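Local structure of XAC2610 protein (Xanthomonas axonopodis pv. citri, 4QTQ) at residues Q35-D40 against M45-S50; G112-G115 against P120-S123; G149-S152 against M157-S160. The protein probably acts as an immunity protein that inhibits a peptidoglycan hydrolase linked to a bacterium-killing type IV secretion system. All blocks are in the same frame, centred on the assembly; numbering follows the deposited sequence.

Contact 1. Residues Q35-D40 against M45-S50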
loop_
_atom_site.group_PDB
_atom_site.type_symbol
_atom_site.label_atom_id
_atom_site.label_comp_id
_atom_site.label_asym_id
_atom_site.label_seq_id
_atom_site.Cartn_x
_atom_site.Cartn_y
_atom_site.Cartn_z
ATOM N N GLN A 35 21.439 3.000 5.736
ATOM C CA GLN A 35 22.724 2.339 5.923
ATOM C C GLN A 35 22.492 0.902 6.392
ATOM O O GLN A 35 21.418 0.565 6.889
ATOM C CB GLN A 35 23.546 3.075 6.994
ATOM C CG GLN A 35 23.477 4.600 6.962
ATOM C CD GLN A 35 24.259 5.198 5.809
ATOM O OE1 GLN A 35 25.480 5.068 5.748
ATOM N NE2 GLN A 35 23.560 5.874 4.894
ATOM N N SER A 36 23.510 0.065 6.244
ATOM C CA SER A 36 23.517 -1.283 6.829
ATOM C C SER A 36 22.344 -2.159 6.379
ATOM O O SER A 36 21.824 -2.962 7.154
ATOM C CB SER A 36 23.534 -1.198 8.361
ATOM O OG SER A 36 24.567 -0.344 8.817
ATOM N N CYS A 37 21.939 -2.004 5.122
ATOM C CA CYS A 37 20.917 -2.836 4.530
ATOM C C CYS A 37 21.510 -4.211 4.228
ATOM O O CYS A 37 22.725 -4.351 4.124
ATOM C CB CYS A 37 20.395 -2.175 3.252
ATOM S SG CYS A 37 19.775 -0.483 3.511
ATOM N N THR A 38 20.660 -5.226 4.106
ATOM C CA THR A 38 21.110 -6.568 3.747
ATOM C C THR A 38 20.273 -7.064 2.583
ATOM O O THR A 38 19.088 -6.738 2.478
ATOM C CB THR A 38 20.959 -7.545 4.920
ATOM O OG1 THR A 38 19.592 -7.549 5.344
ATOM C CG2 THR A 38 21.858 -7.144 6.084
ATOM N N GLU A 39 20.877 -7.859 1.709
ATOM C CA GLU A 39 20.147 -8.315 0.542
ATOM C C GLU A 39 19.184 -9.429 0.919
ATOM O O GLU A 39 19.580 -10.429 1.504
ATOM C CB GLU A 39 21.073 -8.772 -0.565
ATOM C CG GLU A 39 20.295 -9.089 -1.825
ATOM C CD GLU A 39 21.145 -9.110 -3.062
ATOM O OE1 GLU A 39 20.703 -9.725 -4.041
ATOM O OE2 GLU A 39 22.236 -8.515 -3.057
ATOM N N ASP A 40 17.915 -9.238 0.577
ATOM C CA ASP A 40 16.867 -10.170 0.935
ATOM C C ASP A 40 16.582 -11.174 -0.187
ATOM O O ASP A 40 16.261 -12.339 0.077
ATOM C CB ASP A 40 15.601 -9.386 1.264
ATOM C CG ASP A 40 14.698 -10.121 2.216
ATOM O OD1 ASP A 40 15.123 -10.358 3.376
ATOM O OD2 ASP A 40 13.569 -10.443 1.809
ATOM N N MET A 45 17.026 -5.008 -1.256
ATOM C CA MET A 45 17.662 -4.834 0.036
ATOM C C MET A 45 16.614 -4.600 1.112
ATOM O O MET A 45 15.670 -3.837 0.913
ATOM C CB MET A 45 18.619 -3.635 0.018
ATOM C CG MET A 45 19.667 -3.635 -1.084
ATOM S SD MET A 45 20.862 -4.980 -0.972
ATOM C CE MET A 45 21.734 -4.589 0.540
ATOM N N LEU A 46 16.786 -5.260 2.251
ATOM C CA LEU A 46 16.042 -4.945 3.468
ATOM C C LEU A 46 16.836 -3.914 4.290
ATOM O O LEU A 46 17.959 -4.179 4.737
ATOM C CB LEU A 46 15.797 -6.214 4.288
ATOM C CG LEU A 46 15.341 -6.058 5.744
ATOM C CD1 LEU A 46 14.064 -5.234 5.849
ATOM C CD2 LEU A 46 15.154 -7.440 6.359
ATOM N N CYS A 47 16.246 -2.734 4.470
ATOM C CA CYS A 47 16.829 -1.671 5.271
ATOM C C CYS A 47 15.993 -1.454 6.510
ATOM O O CYS A 47 14.919 -0.856 6.435
ATOM C CB CYS A 47 16.866 -0.376 4.466
ATOM S SG CYS A 47 17.782 -0.548 2.927
ATOM N N ASN A 48 16.472 -1.931 7.650
ATOM C CA ASN A 48 15.740 -1.727 8.905
ATOM C C ASN A 48 16.558 -1.103 10.044
ATOM O O ASN A 48 16.253 -1.314 11.226
ATOM C CB ASN A 48 15.073 -3.024 9.354
ATOM C CG ASN A 48 16.062 -4.113 9.640
ATOM O OD1 ASN A 48 17.271 -3.928 9.509
ATOM N ND2 ASN A 48 15.555 -5.264 10.032
ATOM N N ARG A 49 17.582 -0.333 9.679
ATOM C CA ARG A 49 18.289 0.512 10.627
ATOM C C ARG A 49 17.979 1.974 10.299
ATOM O O ARG A 49 18.719 2.652 9.571
ATOM C CB ARG A 49 19.781 0.211 10.601
ATOM C CG ARG A 49 20.113 -1.150 11.207
ATOM C CD ARG A 49 20.594 -1.033 12.647
ATOM N NE ARG A 49 21.982 -0.582 12.683
ATOM C CZ ARG A 49 23.043 -1.350 12.426
ATOM N NH1 ARG A 49 22.900 -2.637 12.116
ATOM N NH2 ARG A 49 24.259 -0.828 12.473
ATOM N N SER A 50 16.849 2.420 10.835
ATOM C CA SER A 50 16.382 3.802 10.744
ATOM C C SER A 50 16.400 4.340 9.330
ATOM O O SER A 50 16.942 5.416 9.091
ATOM C CB SER A 50 17.215 4.704 11.650
ATOM O OG SER A 50 17.383 4.103 12.913
HETATM O O HOH W 1 18.550 0.867 7.250
HETATM O O HOH W 2 20.194 4.569 7.778
HETATM O O HOH W 3 19.223 -3.103 7.535
HETATM O O HOH W 4 18.629 -6.080 7.388
#
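Thr38 and Leu46 form an antiparallel hydrogen-bonded pair, Glu39 and Met45 follow as a non-hydrogen-bonded pair, and the short strands 38-40 and 45-47 lie with their directions 126° apart, well short of fully antiparallel. Thr38 N donates to Leu46 O over 3.0 Å, and Leu46 N returns a bond to Thr38 O at 2.7 Å.

One step further from the turn, the disulfide joins Cys37 SG to Cys47 SG (2.1 Å). Both sulfurs lie anti to their own carbonyl carbons, and a right-handed bridge with a chi3 of 110° spans the closely spaced backbones. Leu15 packs against both cysteines. Met45 covers the neighbouring stretch: bent at chi2 (-65°) and again at chi3, it folds back so that its CE rests 3.5 Å from Thr38 C. Its SD lies 3.8 Å from Glu39 CB, while CE also meets Cys37 CB at 3.9 Å. A long, unbranched methionine suits this place because it can curl back over the backbone of the partner strand. On the face of the sheet shared by Thr38 and Leu46, the two side chains run side by side, pointing the same way.

Beyond the cystine the chains diverge, and Ser36 OG sits 3.6 Å above the guanidinium plane of Arg49, displaced toward its rim. Water mends the gap: one molecule donates to Gln35 O and to Arg49 O while accepting from Arg49 N (2.9 Å from the water oxygen).

The hairpin lies at the surface, and a covalent bond placed where direct backbone pairing gives way to water probably keeps its open end from fraying.

Contact 2. Residues G112-G115 against P120-S123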
loop_
_atom_site.group_PDB
_atom_site.type_symbol
_atom_site.label_atom_id
_atom_site.label_comp_id
_atom_site.label_asym_id
_atom_site.label_seq_id
_atom_site.Cartn_x
_atom_site.Cartn_y
_atom_site.Cartn_z
ATOM N N GLY A 112 7.215 -4.170 5.193
ATOM C CA GLY A 112 7.222 -5.453 5.897
ATOM C C GLY A 112 6.864 -6.586 4.980
ATOM O O GLY A 112 6.683 -6.383 3.776
ATOM N N LYS A 113 6.749 -7.774 5.556
ATOM C CA LYS A 113 6.300 -8.942 4.826
ATOM C C LYS A 113 5.235 -9.692 5.631
ATOM O O LYS A 113 5.315 -10.891 5.822
ATOM C CB LYS A 113 7.499 -9.836 4.462
ATOM C CG LYS A 113 8.404 -9.183 3.421
ATOM C CD LYS A 113 9.362 -10.158 2.765
ATOM C CE LYS A 113 10.246 -10.814 3.800
ATOM N NZ LYS A 113 11.497 -11.292 3.163
ATOM N N GLU A 114 4.232 -8.944 6.080
ATOM C CA GLU A 114 3.097 -9.480 6.830
ATOM C C GLU A 114 1.874 -9.678 5.914
ATOM O O GLU A 114 0.761 -9.882 6.386
ATOM C CB GLU A 114 2.731 -8.523 7.969
ATOM C CG GLU A 114 3.852 -8.177 8.951
ATOM C CD GLU A 114 3.361 -7.275 10.080
ATOM O OE1 GLU A 114 2.916 -6.133 9.821
ATOM O OE2 GLU A 114 3.394 -7.699 11.245
ATOM N N GLY A 115 2.077 -9.590 4.607
ATOM C CA GLY A 115 1.033 -9.919 3.669
ATOM C C GLY A 115 0.784 -11.410 3.704
ATOM O O GLY A 115 1.531 -12.174 4.346
ATOM N N PRO A 120 4.437 -8.892 0.538
ATOM C CA PRO A 120 4.653 -7.530 1.028
ATOM C C PRO A 120 3.482 -6.948 1.826
ATOM O O PRO A 120 2.314 -7.155 1.487
ATOM C CB PRO A 120 4.884 -6.716 -0.252
ATOM C CG PRO A 120 4.415 -7.588 -1.373
ATOM C CD PRO A 120 4.624 -8.996 -0.916
ATOM N N SER A 121 3.823 -6.238 2.893
ATOM C CA SER A 121 2.885 -5.389 3.612
ATOM C C SER A 121 3.455 -3.990 3.644
ATOM O O SER A 121 4.669 -3.793 3.504
ATOM C CB SER A 121 2.681 -5.896 5.031
ATOM O OG SER A 121 3.914 -5.940 5.715
ATOM N N TYR A 122 2.570 -3.025 3.851
ATOM C CA TYR A 122 2.856 -1.618 3.602
ATOM C C TYR A 122 2.495 -0.686 4.746
ATOM O O TYR A 122 1.564 -0.947 5.524
ATOM C CB TYR A 122 2.083 -1.162 2.353
ATOM C CG TYR A 122 2.433 -1.969 1.116
ATOM C CD1 TYR A 122 1.803 -3.184 0.859
ATOM C CD2 TYR A 122 3.416 -1.538 0.230
ATOM C CE1 TYR A 122 2.125 -3.935 -0.258
ATOM C CE2 TYR A 122 3.743 -2.284 -0.892
ATOM C CZ TYR A 122 3.102 -3.485 -1.127
ATOM O OH TYR A 122 3.419 -4.240 -2.238
ATOM N N SER A 123 3.234 0.424 4.802
ATOM C CA SER A 123 2.947 1.534 5.667
ATOM C C SER A 123 2.336 2.595 4.772
ATOM O O SER A 123 2.921 2.959 3.750
ATOM C CB SER A 123 4.224 2.064 6.340
ATOM O OG SER A 123 4.807 1.103 7.223
HETATM O O HOH W 5 3.409 -4.506 7.759
#
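The flat groups that meet here are the peptide carbonyls of Gly112 and Ser121, each approached from above its plane rather than along a lone pair. Ser121 N stands over the Gly112 carbonyl, 62° out of that plane, although its N-H points almost straight at Gly112 O (3.0 Å between N and O). The return bond, from Gly112 N to Ser121 O at 3.1 Å, also arrives out of plane, by 41°. Together they make an antiparallel hydrogen-bonded pair, the last before the chain leaves strand 106-112. Trp110 NE1 adds a weak bond to Gly112 O.

The side chain that carries the contact is Ser121. Its OG lies between its own backbone N and carbonyl carbon (chi1 58°), a rotation that turns the hydroxyl to the 112-115 backbone. There it accepts a nearly straight bond from Glu114 N, 3.0 Å away, and passes 3.1 Å from Gly112 C. Glycine fits position 112 because the hydroxyl occupies the side on which a side chain would begin. Glu114 CB lies alongside, 3.6 Å from Ser121 OG, and the extended chain beyond it brings OE1 to a water that also reaches the serine hydroxyl; that water donates to Glu114 OE1 over 2.7 Å. Gly115, likewise without a side chain, lets its CA come to 3.7 Å from Pro120 O. The Pro120 ring turns from this loop and packs on Trp110 and Arg91.

While the Glu114 backbone also bonds to Met146, a compact serine hydroxyl thus accepts the Glu114 N-H and pins the turning chain to the start of strand 121-128.

Contact 3. Residues G149-S152 against M157-S160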
loop_
_atom_site.group_PDB
_atom_site.type_symbol
_atom_site.label_atom_id
_atom_site.label_comp_id
_atom_site.label_asym_id
_atom_site.label_seq_id
_atom_site.Cartn_x
_atom_site.Cartn_y
_atom_site.Cartn_z
ATOM N N GLY A 149 -1.890 -8.412 -1.531
ATOM C CA GLY A 149 -1.073 -7.316 -2.006
ATOM C C GLY A 149 -1.776 -6.010 -1.720
ATOM O O GLY A 149 -2.878 -5.999 -1.167
ATOM N N LEU A 150 -1.141 -4.911 -2.109
ATOM C CA LEU A 150 -1.706 -3.590 -1.916
ATOM C C LEU A 150 -3.112 -3.492 -2.512
ATOM O O LEU A 150 -3.388 -4.022 -3.588
ATOM C CB LEU A 150 -0.801 -2.528 -2.540
ATOM C CG LEU A 150 -1.124 -1.051 -2.277
ATOM C CD1 LEU A 150 -1.198 -0.766 -0.786
ATOM C CD2 LEU A 150 -0.056 -0.179 -2.914
ATOM N N PHE A 151 -3.992 -2.835 -1.767
ATOM C CA PHE A 151 -5.366 -2.574 -2.185
ATOM C C PHE A 151 -5.457 -1.707 -3.443
ATOM O O PHE A 151 -4.488 -1.052 -3.834
ATOM C CB PHE A 151 -6.167 -1.927 -1.031
ATOM C CG PHE A 151 -5.454 -0.796 -0.339
ATOM C CD1 PHE A 151 -5.391 0.462 -0.916
ATOM C CD2 PHE A 151 -4.835 -0.997 0.893
ATOM C CE1 PHE A 151 -4.736 1.509 -0.275
ATOM C CE2 PHE A 151 -4.176 0.037 1.532
ATOM C CZ PHE A 151 -4.129 1.295 0.952
ATOM N N SER A 152 -6.628 -1.742 -4.079
ATOM C CA SER A 152 -6.934 -0.888 -5.233
ATOM C C SER A 152 -7.908 0.181 -4.768
ATOM O O SER A 152 -8.693 -0.063 -3.864
ATOM C CB SER A 152 -7.577 -1.705 -6.348
ATOM O OG SER A 152 -6.906 -2.946 -6.518
ATOM N N MET A 157 -13.956 3.931 -2.381
ATOM C CA MET A 157 -13.956 2.494 -2.087
ATOM C C MET A 157 -12.581 1.870 -2.318
ATOM O O MET A 157 -11.940 2.109 -3.341
ATOM C CB MET A 157 -14.995 1.764 -2.950
ATOM C CG MET A 157 -16.434 2.193 -2.695
ATOM S SD MET A 157 -16.946 1.866 -0.996
ATOM C CE MET A 157 -18.418 2.889 -0.867
ATOM N N LEU A 158 -12.153 1.061 -1.354
ATOM C CA LEU A 158 -10.889 0.357 -1.409
ATOM C C LEU A 158 -11.159 -1.152 -1.403
ATOM O O LEU A 158 -11.905 -1.649 -0.563
ATOM C CB LEU A 158 -10.024 0.729 -0.198
ATOM C CG LEU A 158 -9.185 2.011 -0.292
ATOM C CD1 LEU A 158 -10.010 3.248 -0.644
ATOM C CD2 LEU A 158 -8.433 2.240 1.009
ATOM N N THR A 159 -10.552 -1.879 -2.333
ATOM C CA THR A 159 -10.717 -3.329 -2.385
ATOM C C THR A 159 -9.406 -4.063 -2.108
ATOM O O THR A 159 -8.332 -3.607 -2.482
ATOM C CB THR A 159 -11.288 -3.783 -3.742
ATOM O OG1 THR A 159 -10.553 -3.157 -4.795
ATOM C CG2 THR A 159 -12.749 -3.393 -3.870
ATOM N N SER A 160 -9.520 -5.203 -1.437
ATOM C CA SER A 160 -8.377 -6.015 -1.024
ATOM C C SER A 160 -8.824 -7.475 -1.020
ATOM O O SER A 160 -9.987 -7.767 -0.727
ATOM C CB SER A 160 -7.921 -5.602 0.378
ATOM O OG SER A 160 -6.643 -6.131 0.708
HETATM O O HOH W 6 -4.288 -4.613 0.872
HETATM O O HOH W 7 -5.247 -7.040 -2.296
#
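Gly149 O accepts hydrogen bonds from two waters, each 2.8 Å away, and both waters lead across to Ser160 OG. One of them lies 2.8 Å from Ser160 OG; the link from the other is long and weak. The carbonyl and hydroxyl, too far apart to bond directly, are thus joined through solvent.

Direct pairing begins three residues on, at Ser152, which forms an antiparallel hydrogen-bonded pair with Thr159. Ser152 N donates to Thr159 O at 3.0 Å in the carbonyl plane, and Thr159 N donates in return to Ser152 O. On the face of the sheet that carries Ser152 and Thr159, Ser152 CB meets Thr159 OG1 at 3.7 Å, while Ser152 OG is hydrogen-bonded to Asp85.

The other principal contact is apolar. A chi1 of 47° swings the Phe151 ring to the side where Leu158 lies, and the two side chains run side by side, pointing the same way. Leu158 CD2 makes a CH-pi contact over one ring face, 4.2 Å from the Phe151 ring centroid and offset toward the rim. Leu150 CD1 covers the opposite face, over the centre. A flat aromatic suits this slot between two leucines, and Ile143 and Leu140 of helix 138-143 extend the apolar cluster.

The pairing opens the tight beta hairpin of strands 152-154 and 157-163, the edge of an antiparallel meander, consistent with a fragment of a beta-propeller.

From the N terminus, contact 1 closes a short hairpin within the first part of the chain. The chain next supplies the calcium ligands Asp98, Asn100, Asp102, His104 and Asp106, runs up strand 106-112, and turns through the loop that contact 2 closes before strand 121-128. After helix 138-143, contact 3 closes the hairpin that starts the C-terminal six-stranded sheet. The three closures follow in series, with none nested or crossing. Space still joins successive ones: a salt bridge from Asp40 OD2 to Lys113 NZ (2.6 Å) ties the disulfide hairpin to contact 2, and Tyr122 packs against Leu150 of contact 3. Contact 2 therefore lies between the other two, whose centres are about 27 Å apart.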